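Local coordinates for BREX protein BrxA (Magnetospirillum magneticum, PDB 3BHW) that probably serves in a type 1 BREX system that protects the bacterium from double-stranded DNA phage by blocking phage DNA replication without degrading it, at residues 10-15 and 155-160; 24-29 and 65-70; 75-78 and 84-87; 93-98 and 195-200; 184-187 and 193-196. All blocks are in the same frame, centred on the assembly; numbering follows the deposited sequence.

Contact 1: residues 10-15 and 155-160; sequences ADIGGG and YRILVE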
# COMPACT_ATOMS: atom_id res chain seq x y z
N ALA A 10 3.58 -11.13 5.78
CA ALA A 10 4.27 -10.91 4.54
C ALA A 10 3.33 -10.68 3.34
O ALA A 10 3.81 -10.52 2.23
CB ALA A 10 5.20 -12.08 4.25
N ASP A 11 2.01 -10.63 3.57
CA ASP A 11 1.06 -10.52 2.44
C ASP A 11 1.41 -9.35 1.49
O ASP A 11 1.30 -9.47 0.26
CB ASP A 11 -0.38 -10.39 2.91
CG ASP A 11 -0.91 -11.67 3.57
OD1 ASP A 11 -0.45 -12.78 3.24
OD2 ASP A 11 -1.82 -11.56 4.40
N ILE A 12 1.87 -8.24 2.07
CA ILE A 12 2.22 -7.03 1.33
C ILE A 12 3.21 -7.30 0.18
O ILE A 12 3.19 -6.59 -0.84
CB ILE A 12 2.69 -5.92 2.31
CG1 ILE A 12 2.67 -4.52 1.67
CG2 ILE A 12 4.05 -6.28 2.96
CD1 ILE A 12 4.04 -3.96 1.34
N GLY A 13 4.03 -8.33 0.33
CA GLY A 13 5.05 -8.68 -0.66
C GLY A 13 4.52 -9.24 -1.97
O GLY A 13 5.28 -9.37 -2.94
N GLY A 14 3.24 -9.58 -2.00
CA GLY A 14 2.63 -10.13 -3.22
C GLY A 14 2.57 -9.16 -4.39
O GLY A 14 2.46 -9.58 -5.57
N GLY A 15 2.65 -7.87 -4.10
CA GLY A 15 2.69 -6.87 -5.17
C GLY A 15 2.64 -5.42 -4.69
O GLY A 15 2.17 -5.13 -3.56
N TYR A 155 10.08 -1.14 -1.28
CA TYR A 155 10.76 0.01 -1.89
C TYR A 155 10.11 0.45 -3.18
O TYR A 155 10.09 1.66 -3.50
CB TYR A 155 12.23 -0.29 -2.09
CG TYR A 155 13.06 -0.10 -0.82
CD1 TYR A 155 13.15 -1.10 0.18
CD2 TYR A 155 13.75 1.10 -0.62
CE1 TYR A 155 13.93 -0.88 1.35
CE2 TYR A 155 14.50 1.32 0.53
CZ TYR A 155 14.59 0.34 1.51
OH TYR A 155 15.36 0.65 2.62
N ARG A 156 9.55 -0.49 -3.95
CA ARG A 156 8.83 -0.13 -5.18
C ARG A 156 7.59 0.74 -4.84
O ARG A 156 7.31 1.77 -5.50
CB ARG A 156 8.38 -1.40 -5.92
CG ARG A 156 7.86 -1.17 -7.28
CD ARG A 156 8.00 -2.43 -8.16
NE ARG A 156 7.11 -3.50 -7.73
CZ ARG A 156 7.49 -4.60 -7.07
NH1 ARG A 156 6.58 -5.48 -6.73
NH2 ARG A 156 8.76 -4.81 -6.73
N ILE A 157 6.86 0.37 -3.79
CA ILE A 157 5.72 1.17 -3.32
C ILE A 157 6.17 2.60 -3.02
O ILE A 157 5.49 3.55 -3.39
CB ILE A 157 5.10 0.54 -2.05
CG1 ILE A 157 4.24 -0.63 -2.46
CG2 ILE A 157 4.13 1.50 -1.42
CD1 ILE A 157 3.85 -1.53 -1.31
N LEU A 158 7.31 2.71 -2.36
CA LEU A 158 7.80 4.01 -1.96
C LEU A 158 8.26 4.81 -3.17
O LEU A 158 8.12 6.03 -3.18
CB LEU A 158 8.90 3.85 -0.93
CG LEU A 158 8.47 3.26 0.43
CD1 LEU A 158 9.67 3.29 1.32
CD2 LEU A 158 7.29 3.99 1.12
N VAL A 159 8.79 4.13 -4.18
CA VAL A 159 9.13 4.79 -5.44
C VAL A 159 7.82 5.27 -6.14
O VAL A 159 7.73 6.41 -6.63
CB VAL A 159 9.95 3.86 -6.37
CG1 VAL A 159 9.88 4.33 -7.83
CG2 VAL A 159 11.43 3.75 -5.90
N GLU A 160 6.81 4.41 -6.18
CA GLU A 160 5.55 4.75 -6.85
C GLU A 160 4.89 5.99 -6.26
O GLU A 160 4.39 6.87 -7.00
CB GLU A 160 4.54 3.59 -6.80
CG GLU A 160 4.86 2.39 -7.67
CD GLU A 160 3.90 1.22 -7.42
OE1 GLU A 160 3.78 0.77 -6.26
OE2 GLU A 160 3.25 0.73 -8.38
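I12 and I157 supply the apolar part of this small, buried contact between the N-terminal loop and helix 145-161. Their CD1 methyls lie 3.6 Å apart, a value to be taken as doubtful because I12 was modelled in two conformers. I157 reaches out with CG1 placed anti to its carbonyl carbon (chi1 -78°), while I12 has its longer branch anti to the backbone N.

A second, looser kind of contact joins an arginine to a glycine backbone. The guanidinium of R156 reaches across to G15 on a chain bent at chi3 (69°), and G15 CA lies at the edge of that flat group, 4.4 Å from R156 NH1.

No hydrogen bond crosses; each segment is held by bonds of its own and to other residues. Within the loop, G13 N donates to A10 O at 2.9 Å and G14 N to D11 O at 3.0 Å, tightening it into a 3-10 turn. G15 O accepts from R66 NH2. On the helix, E160 uses both carboxylate oxygens, one on L17 N and the other on K18 N.

The isoleucine pair sits among helices 83-97, 99-112 and 145-161: I12 also packs on L150 and V154 of helix 145-161 and on L100 of helix 99-112, and I157 on F91 of helix 83-97.

Contact 2: residues 24-29 and 65-70; sequences IIAGLL and NRLETM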
# COMPACT_ATOMS: atom_id res chain seq x y z
N ILE A 24 -9.14 -1.13 -12.18
CA ILE A 24 -10.08 -2.06 -12.77
C ILE A 24 -10.81 -2.76 -11.63
O ILE A 24 -12.02 -2.93 -11.68
CB ILE A 24 -9.42 -3.10 -13.73
CG1 ILE A 24 -8.96 -2.40 -15.02
CG2 ILE A 24 -10.43 -4.19 -14.08
CD1 ILE A 24 -7.87 -3.11 -15.77
N ILE A 25 -10.07 -3.07 -10.57
CA ILE A 25 -10.63 -3.77 -9.42
C ILE A 25 -11.59 -2.85 -8.68
O ILE A 25 -12.69 -3.27 -8.29
CB ILE A 25 -9.50 -4.37 -8.51
CG1 ILE A 25 -8.82 -5.58 -9.21
CG2 ILE A 25 -10.05 -4.84 -7.15
CD1 ILE A 25 -7.37 -5.82 -8.81
N ALA A 26 -11.20 -1.58 -8.54
CA ALA A 26 -12.07 -0.55 -7.97
C ALA A 26 -13.37 -0.39 -8.77
O ALA A 26 -14.44 -0.21 -8.17
CB ALA A 26 -11.34 0.78 -7.88
N GLY A 27 -13.30 -0.47 -10.10
CA GLY A 27 -14.51 -0.54 -10.93
C GLY A 27 -15.44 -1.68 -10.55
O GLY A 27 -16.64 -1.48 -10.40
N LEU A 28 -14.86 -2.87 -10.41
CA LEU A 28 -15.62 -4.06 -10.07
C LEU A 28 -16.22 -3.93 -8.69
O LEU A 28 -17.32 -4.44 -8.45
CB LEU A 28 -14.74 -5.30 -10.11
CG LEU A 28 -14.50 -5.85 -11.52
CD1 LEU A 28 -13.23 -6.68 -11.53
CD2 LEU A 28 -15.70 -6.67 -11.95
N LEU A 29 -15.51 -3.26 -7.78
CA LEU A 29 -16.05 -3.06 -6.44
C LEU A 29 -17.24 -2.09 -6.51
O LEU A 29 -18.25 -2.29 -5.83
CB LEU A 29 -14.97 -2.56 -5.47
CG LEU A 29 -14.01 -3.70 -5.06
CD1 LEU A 29 -12.78 -3.15 -4.32
CD2 LEU A 29 -14.72 -4.74 -4.24
N ASN A 65 -8.22 -7.11 -1.63
CA ASN A 65 -8.21 -7.10 -0.17
C ASN A 65 -7.77 -5.74 0.32
O ASN A 65 -8.34 -5.18 1.29
CB ASN A 65 -7.33 -8.21 0.39
CG ASN A 65 -7.96 -9.57 0.25
OD1 ASN A 65 -7.26 -10.59 0.28
ND2 ASN A 65 -9.26 -9.60 0.05
N ARG A 66 -6.69 -5.23 -0.27
CA ARG A 66 -6.32 -3.81 0.02
C ARG A 66 -7.48 -2.78 -0.09
O ARG A 66 -7.81 -2.11 0.89
CB ARG A 66 -5.18 -3.36 -0.85
CG ARG A 66 -3.83 -3.90 -0.41
CD ARG A 66 -2.74 -3.40 -1.35
NE ARG A 66 -1.39 -3.80 -0.94
CZ ARG A 66 -0.36 -4.03 -1.76
NH1 ARG A 66 -0.48 -3.91 -3.08
NH2 ARG A 66 0.80 -4.37 -1.24
N LEU A 67 -8.13 -2.72 -1.26
CA LEU A 67 -9.21 -1.75 -1.46
C LEU A 67 -10.41 -2.01 -0.55
O LEU A 67 -11.06 -1.04 -0.13
CB LEU A 67 -9.66 -1.64 -2.92
CG LEU A 67 -8.62 -1.14 -3.90
CD1 LEU A 67 -9.13 -1.48 -5.29
CD2 LEU A 67 -8.45 0.38 -3.82
N GLU A 68 -10.64 -3.26 -0.17
CA GLU A 68 -11.83 -3.56 0.64
C GLU A 68 -11.66 -3.22 2.12
O GLU A 68 -12.59 -3.35 2.90
CB GLU A 68 -12.29 -5.00 0.46
CG GLU A 68 -11.42 -6.02 1.10
CD GLU A 68 -12.16 -7.33 1.30
OE1 GLU A 68 -13.19 -7.53 0.61
OE2 GLU A 68 -11.71 -8.13 2.15
N THR A 69 -10.47 -2.76 2.50
CA THR A 69 -10.32 -2.13 3.82
C THR A 69 -10.97 -0.72 3.84
O THR A 69 -11.16 -0.17 4.93
CB THR A 69 -8.83 -2.00 4.30
OG1 THR A 69 -8.10 -1.13 3.46
CG2 THR A 69 -8.08 -3.32 4.37
N MET A 70 -11.32 -0.19 2.66
CA MET A 70 -11.81 1.19 2.48
C MET A 70 -13.19 1.10 1.83
O MET A 70 -13.67 0.00 1.53
CB MET A 70 -10.90 2.03 1.59
CG MET A 70 -9.54 2.30 2.17
SD MET A 70 -9.48 3.08 3.82
CE MET A 70 -7.75 3.54 3.79
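Helix-on-helix packing in an all-helical protein whose family belongs to the helix-turn-helix clan joins L67, near the end of helix 57-67, to I25, A26 and L29 on helix 19-31. One leucine answers three residues. Its CD1 methyl reaches to the backbone of the opposing helix, 3.9 Å from A26 N and equally far from I25 CG2, with A26 CB a little beyond. L29, a turn further along the helix from I25, lays its CD1 on the root of the same side chain, 3.7 Å from L67 CB. Both leucines carry CG anti to their carbonyl carbons (chi1 -64° for L67, -74° for L29), and the two side chains meet at a slant. Helix 72-80 closes the group through V78, which touches both A26 and L67.

Polar atoms lie behind L67, where a type I turn runs from L67 to M70. L67 O is gripped twice, by M70 N at 2.9 Å and by the indole NE1 of W75. R66 O is likewise shared: T69 N donates to it at 3.2 Å, and T69 OG1 at 2.8 Å, the hydroxyl approaching at a C=O...O angle of 164°.

Contact 3: residues 75-78 and 84-87; sequences WQMV and QVAI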
# COMPACT_ATOMS: atom_id res chain seq x y z
N TRP A 75 -12.85 3.87 -3.33
CA TRP A 75 -12.88 3.12 -4.59
C TRP A 75 -13.12 4.07 -5.78
O TRP A 75 -12.48 3.93 -6.81
CB TRP A 75 -13.95 2.03 -4.59
CG TRP A 75 -13.92 1.11 -3.45
CD1 TRP A 75 -12.87 0.83 -2.61
CD2 TRP A 75 -15.01 0.31 -3.02
NE1 TRP A 75 -13.25 -0.11 -1.68
CE2 TRP A 75 -14.57 -0.42 -1.89
CE3 TRP A 75 -16.32 0.13 -3.48
CZ2 TRP A 75 -15.40 -1.34 -1.23
CZ3 TRP A 75 -17.14 -0.75 -2.79
CH2 TRP A 75 -16.68 -1.47 -1.68
N GLN A 76 -14.01 5.04 -5.61
CA GLN A 76 -14.33 5.95 -6.71
C GLN A 76 -13.10 6.82 -7.06
O GLN A 76 -12.84 7.10 -8.22
CB GLN A 76 -15.56 6.80 -6.34
CG GLN A 76 -16.23 7.49 -7.52
CD GLN A 76 -17.43 6.72 -8.09
OE1 GLN A 76 -17.61 6.67 -9.30
NE2 GLN A 76 -18.26 6.15 -7.22
N MET A 77 -12.34 7.21 -6.03
CA MET A 77 -11.08 7.93 -6.21
C MET A 77 -10.05 7.11 -6.98
O MET A 77 -9.31 7.66 -7.83
CB MET A 77 -10.49 8.31 -4.85
CG MET A 77 -11.35 9.24 -4.05
SD MET A 77 -10.60 9.76 -2.50
CE MET A 77 -9.13 10.56 -3.11
N VAL A 78 -9.97 5.83 -6.67
CA VAL A 78 -9.04 4.92 -7.36
C VAL A 78 -9.45 4.80 -8.81
O VAL A 78 -8.62 4.98 -9.70
CB VAL A 78 -8.94 3.53 -6.69
CG1 VAL A 78 -7.99 2.64 -7.49
CG2 VAL A 78 -8.41 3.71 -5.30
N GLN A 84 -1.99 10.93 -9.50
CA GLN A 84 -1.47 11.11 -8.14
C GLN A 84 -2.57 10.87 -7.09
O GLN A 84 -2.34 10.23 -6.06
CB GLN A 84 -0.83 12.50 -7.99
CG GLN A 84 -0.25 12.82 -6.60
CD GLN A 84 1.18 12.31 -6.40
OE1 GLN A 84 1.41 11.23 -5.81
NE2 GLN A 84 2.15 13.08 -6.89
N VAL A 85 -3.78 11.36 -7.34
CA VAL A 85 -4.85 11.15 -6.37
C VAL A 85 -5.11 9.64 -6.22
O VAL A 85 -5.17 9.13 -5.10
CB VAL A 85 -6.14 11.98 -6.71
CG1 VAL A 85 -7.24 11.64 -5.76
CG2 VAL A 85 -5.86 13.48 -6.65
N ALA A 86 -5.29 8.95 -7.35
CA ALA A 86 -5.60 7.52 -7.34
C ALA A 86 -4.48 6.71 -6.69
O ALA A 86 -4.74 5.81 -5.88
CB ALA A 86 -5.94 7.02 -8.79
N ILE A 87 -3.23 7.01 -7.04
CA ILE A 87 -2.13 6.20 -6.47
C ILE A 87 -2.05 6.38 -4.95
O ILE A 87 -1.82 5.41 -4.23
CB ILE A 87 -0.78 6.49 -7.13
CG1 ILE A 87 0.23 5.40 -6.80
CG2 ILE A 87 -0.30 7.88 -6.76
CD1 ILE A 87 0.47 4.44 -7.92
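A86 and V78 mark the place where helices 72-80 and 83-97 come together, their CA atoms only 4.3 Å apart. Contacts between methyl groups and backbone oxygens form the first class here. A86 CB lies against two carbonyl oxygens of helix 72-80, 3.5 Å from V78 O and 3.6 Å from M77 O. These are van der Waals approaches, and no hydrogen bond crosses the contact. The small methyl of alanine is consistent with so close an approach of the backbones.

Side-chain packing forms the second class. M77 leaves its helix with CG anti to the carbonyl carbon and then bends at chi3 (59°), which swings its terminal methyl across the junction toward V85. The two side chains meet at about a right angle, CE against V85 CG1. Their separation of 3.4 Å is tighter than normal for two carbons and is doubtful, since M77 was modelled in two conformers. V85 offers CG1, the branch anti to its backbone N.

V78 also packs on A89 and V90, farther along helix 83-97. Other elements cover the junction: helix 19-31 lies on A86 through L19 and R23, and helix 179-187 touches M77 through E180 and V181. Two consecutive helices, joined by a link of two residues and packed at their near ends, make a tight corner in an all-helical fold.

Contact 4: residues 93-98 and 195-200; sequences AAIKHS and RCIQVS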
# COMPACT_ATOMS: atom_id res chain seq x y z
N ALA A 93 -4.86 2.51 1.21
CA ALA A 93 -5.41 1.18 1.32
C ALA A 93 -4.31 0.18 1.63
O ALA A 93 -4.50 -0.74 2.45
CB ALA A 93 -6.18 0.82 0.05
N ALA A 94 -3.14 0.37 1.02
CA ALA A 94 -2.03 -0.60 1.27
C ALA A 94 -1.55 -0.47 2.71
O ALA A 94 -1.26 -1.49 3.38
CB ALA A 94 -0.93 -0.41 0.32
N ILE A 95 -1.49 0.73 3.21
CA ILE A 95 -1.15 0.95 4.62
C ILE A 95 -2.16 0.32 5.58
O ILE A 95 -1.80 -0.45 6.50
CB ILE A 95 -0.94 2.42 4.93
CG1 ILE A 95 0.31 2.89 4.17
CG2 ILE A 95 -0.77 2.64 6.47
CD1 ILE A 95 0.38 4.39 4.00
N LYS A 96 -3.44 0.64 5.38
CA LYS A 96 -4.48 0.02 6.21
C LYS A 96 -4.41 -1.52 6.26
O LYS A 96 -4.63 -2.11 7.31
CB LYS A 96 -5.87 0.49 5.76
CG LYS A 96 -6.90 0.14 6.83
CD LYS A 96 -8.14 0.93 6.67
CE LYS A 96 -9.24 0.39 7.58
NZ LYS A 96 -10.60 0.94 7.28
N HIS A 97 -4.12 -2.15 5.12
CA HIS A 97 -4.07 -3.60 4.98
C HIS A 97 -2.81 -4.19 5.61
O HIS A 97 -2.76 -5.37 6.00
CB HIS A 97 -4.15 -3.93 3.47
CG HIS A 97 -3.99 -5.37 3.15
ND1 HIS A 97 -2.76 -5.91 2.84
CD2 HIS A 97 -4.89 -6.37 3.02
CE1 HIS A 97 -2.91 -7.20 2.59
NE2 HIS A 97 -4.18 -7.51 2.70
N SER A 98 -1.75 -3.39 5.69
CA SER A 98 -0.44 -3.90 6.14
C SER A 98 0.26 -3.14 7.30
O SER A 98 0.88 -2.12 7.09
CB SER A 98 0.52 -4.04 4.98
OG SER A 98 1.85 -4.36 5.41
N ARG A 195 -1.62 8.69 10.43
CA ARG A 195 -0.32 8.79 11.08
C ARG A 195 0.83 8.30 10.21
O ARG A 195 1.95 8.85 10.25
CB ARG A 195 -0.35 7.99 12.40
CG ARG A 195 0.72 8.31 13.34
CD ARG A 195 0.94 7.08 14.32
NE ARG A 195 1.98 7.36 15.30
CZ ARG A 195 1.82 8.23 16.29
NH1 ARG A 195 0.66 8.88 16.40
NH2 ARG A 195 2.80 8.44 17.17
N CYS A 196 0.57 7.24 9.44
CA CYS A 196 1.61 6.57 8.63
C CYS A 196 1.80 7.16 7.24
O CYS A 196 2.89 7.12 6.70
CB CYS A 196 1.26 5.09 8.45
SG CYS A 196 1.19 4.11 10.02
N ILE A 197 0.72 7.72 6.67
CA ILE A 197 0.73 8.09 5.24
C ILE A 197 1.50 9.37 4.99
O ILE A 197 2.03 9.58 3.87
CB ILE A 197 -0.71 8.24 4.67
CG1 ILE A 197 -0.67 8.26 3.16
CG2 ILE A 197 -1.40 9.51 5.19
CD1 ILE A 197 -1.97 8.01 2.51
N GLN A 198 1.54 10.24 5.99
CA GLN A 198 2.20 11.53 5.85
C GLN A 198 3.23 11.55 6.96
O GLN A 198 2.89 11.69 8.14
CB GLN A 198 1.20 12.70 5.97
CG GLN A 198 1.79 14.08 5.56
CD GLN A 198 1.67 14.38 4.06
OE1 GLN A 198 0.57 14.61 3.55
NE2 GLN A 198 2.81 14.39 3.36
N VAL A 199 4.49 11.36 6.57
CA VAL A 199 5.58 11.28 7.54
C VAL A 199 6.67 12.29 7.22
O VAL A 199 7.76 12.21 7.75
CB VAL A 199 6.20 9.85 7.63
CG1 VAL A 199 5.21 8.83 8.24
CG2 VAL A 199 6.74 9.39 6.26
N SER A 200 6.37 13.24 6.34
CA SER A 200 7.34 14.27 5.96
C SER A 200 6.81 15.67 6.24
O SER A 200 6.01 15.88 7.16
CB SER A 200 7.66 14.14 4.49
OG SER A 200 6.56 14.62 3.74
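I95 divides its two branches between successive residues of helix 191-197, and its conformation decides which branch goes where. CG1 stands anti to the carbonyl carbon (chi1 -66°) and CG2 anti to the backbone N. The short branch therefore meets C196, with I95 CG2 3.7 Å from C196 CB, while the long one carries I95 CD1 to within 3.9 Å of I197 CA.

C196 touches I95 with its CB rather than with its sulfur. I197 differs from I95 in that its CG1, not its CG2, is anti to the backbone N (chi1 -165°), leaving CG2 in the sterically tighter place between N and the carbonyl carbon. Its side chain runs at about a right angle to that of I95, whose CD1 is 4.1 Å from both I197 CB and I197 CG1. F91 and A92 of helix 83-97 also receive I197, and L101 and L105 of helix 99-112 back I95.

Helix 83-97 ends just beyond I95, where I95 O accepts S98 N at 3.0 Å. S98 then opens helix 99-112, its OG bonded to L101 N: a serine N-cap at the junction of two successive helices, here beside a buried apolar core.

Contact 5: residues 184-187 and 193-196; sequences YLRE and VIRC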
# COMPACT_ATOMS: atom_id res chain seq x y z
N TYR A 184 -10.97 12.09 2.93
CA TYR A 184 -11.59 10.78 3.07
C TYR A 184 -11.13 10.06 4.35
O TYR A 184 -11.95 9.57 5.11
CB TYR A 184 -11.34 9.88 1.82
CG TYR A 184 -11.81 8.45 2.04
CD1 TYR A 184 -13.12 8.05 1.73
CD2 TYR A 184 -10.98 7.52 2.67
CE1 TYR A 184 -13.58 6.76 2.00
CE2 TYR A 184 -11.43 6.20 2.93
CZ TYR A 184 -12.74 5.85 2.59
OH TYR A 184 -13.19 4.58 2.85
N LEU A 185 -9.82 10.09 4.59
CA LEU A 185 -9.22 9.43 5.76
C LEU A 185 -9.68 10.00 7.09
O LEU A 185 -9.96 9.23 8.01
CB LEU A 185 -7.69 9.44 5.67
CG LEU A 185 -7.01 8.56 4.61
CD1 LEU A 185 -5.52 8.88 4.63
CD2 LEU A 185 -7.30 6.99 4.72
N ARG A 186 -9.75 11.34 7.19
CA ARG A 186 -10.24 12.03 8.40
C ARG A 186 -11.70 11.65 8.61
O ARG A 186 -12.09 11.22 9.71
CB ARG A 186 -10.04 13.55 8.32
CG ARG A 186 -8.56 13.93 8.29
CD ARG A 186 -8.26 15.30 8.81
NE ARG A 186 -6.90 15.68 8.44
CZ ARG A 186 -6.57 16.18 7.25
NH1 ARG A 186 -7.52 16.38 6.33
NH2 ARG A 186 -5.31 16.48 6.99
N GLU A 187 -12.49 11.79 7.55
CA GLU A 187 -13.94 11.57 7.65
C GLU A 187 -14.30 10.14 8.02
O GLU A 187 -15.36 9.89 8.60
CB GLU A 187 -14.65 12.04 6.37
CG GLU A 187 -14.51 13.57 6.14
CD GLU A 187 -15.07 14.05 4.81
OE1 GLU A 187 -15.83 13.29 4.16
OE2 GLU A 187 -14.78 15.21 4.43
N VAL A 193 -3.91 4.99 9.45
CA VAL A 193 -3.43 5.39 8.09
C VAL A 193 -2.94 6.85 8.06
O VAL A 193 -1.85 7.15 7.54
CB VAL A 193 -4.47 5.06 7.05
CG1 VAL A 193 -3.99 5.50 5.68
CG2 VAL A 193 -4.84 3.55 7.15
N ILE A 194 -3.69 7.72 8.73
CA ILE A 194 -3.33 9.12 8.79
C ILE A 194 -1.92 9.32 9.30
O ILE A 194 -1.14 10.07 8.70
CB ILE A 194 -4.35 9.94 9.56
CG1 ILE A 194 -5.69 9.99 8.76
CG2 ILE A 194 -3.80 11.36 9.90
CD1 ILE A 194 -6.92 10.53 9.49
N ARG A 195 -1.62 8.69 10.43
CA ARG A 195 -0.32 8.79 11.08
C ARG A 195 0.83 8.30 10.21
O ARG A 195 1.95 8.85 10.25
CB ARG A 195 -0.35 7.99 12.40
CG ARG A 195 0.72 8.31 13.34
CD ARG A 195 0.94 7.08 14.32
NE ARG A 195 1.98 7.36 15.30
CZ ARG A 195 1.82 8.23 16.29
NH1 ARG A 195 0.66 8.88 16.40
NH2 ARG A 195 2.80 8.44 17.17
N CYS A 196 0.57 7.24 9.44
CA CYS A 196 1.61 6.57 8.63
C CYS A 196 1.80 7.16 7.24
O CYS A 196 2.89 7.12 6.70
CB CYS A 196 1.26 5.09 8.45
SG CYS A 196 1.19 4.11 10.02
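Y184, beside the L185 that meets V193 and I194, supplies the sound polar bond of this site: its hydroxyl accepts from G71 N and fixes helix 179-187 to the start of helix 72-80. Y184 O is also taken, by N188 ND2. Between the segments 184-187 and 193-196 themselves no hydrogen bond forms, and everything that crosses is packing.

L185 and I194 share most of that work. The two methyls of L185 fork over one branch of V193, with CD2 3.8 Å and CD1 3.9 Å from V193 CG1, and the side chains cross at about a right angle. With CG1 anti to its backbone N (chi1 178°), V193 has this methyl at the leucine fork. Nearer the backbone, L185 CB touches I194 CG1 at 3.7 Å.

I194 extends its longer branch onto the main chain of the opposing helix. Its CD1 lies 3.6 Å from L185 O and 3.7 Å from R186 N, and reaches the aliphatic part of R186 at CG, 4.0 Å away. R186 runs on extended from CG to NE, carrying its charged end beyond the isoleucine on the exposed side.

On the buried side, A92 of helix 83-97 lies against both L185 and V193, and M70 also packs on L185. R195 faces another way, its NE in a salt bridge with D106 OD1. The two consecutive helices thus adhere by van der Waals packing of hydrocarbon on hydrocarbon and on main-chain atoms. The fit of branched side chains probably helps to set their spacing, while Y184 to G71 and R195 to D106 tie the helices to other parts of the fold.

How the contacts relate
None of the five contacts has a hydrogen bond across it, and apolar packing dominates. Contacts 1 and 4 lie deepest, their centres each about 7 Å from the centre of the chain, and link parts far apart in sequence; contacts 3 and 5 close neighbouring helices and mix buried residues with partly exposed ones. Contact 2 is buried but farther out. Polar bonds join some of them: R66 connects contacts 1 and 2, W75 contacts 2 and 3, and K96 NZ contacts 2 and 4 through T69 O. Contacts 2 and 5, and 4 and 5, meet by packing. Helix 83-97 serves contacts 3 and 4, helix 191-197 contacts 4 and 5, which share R195 and C196.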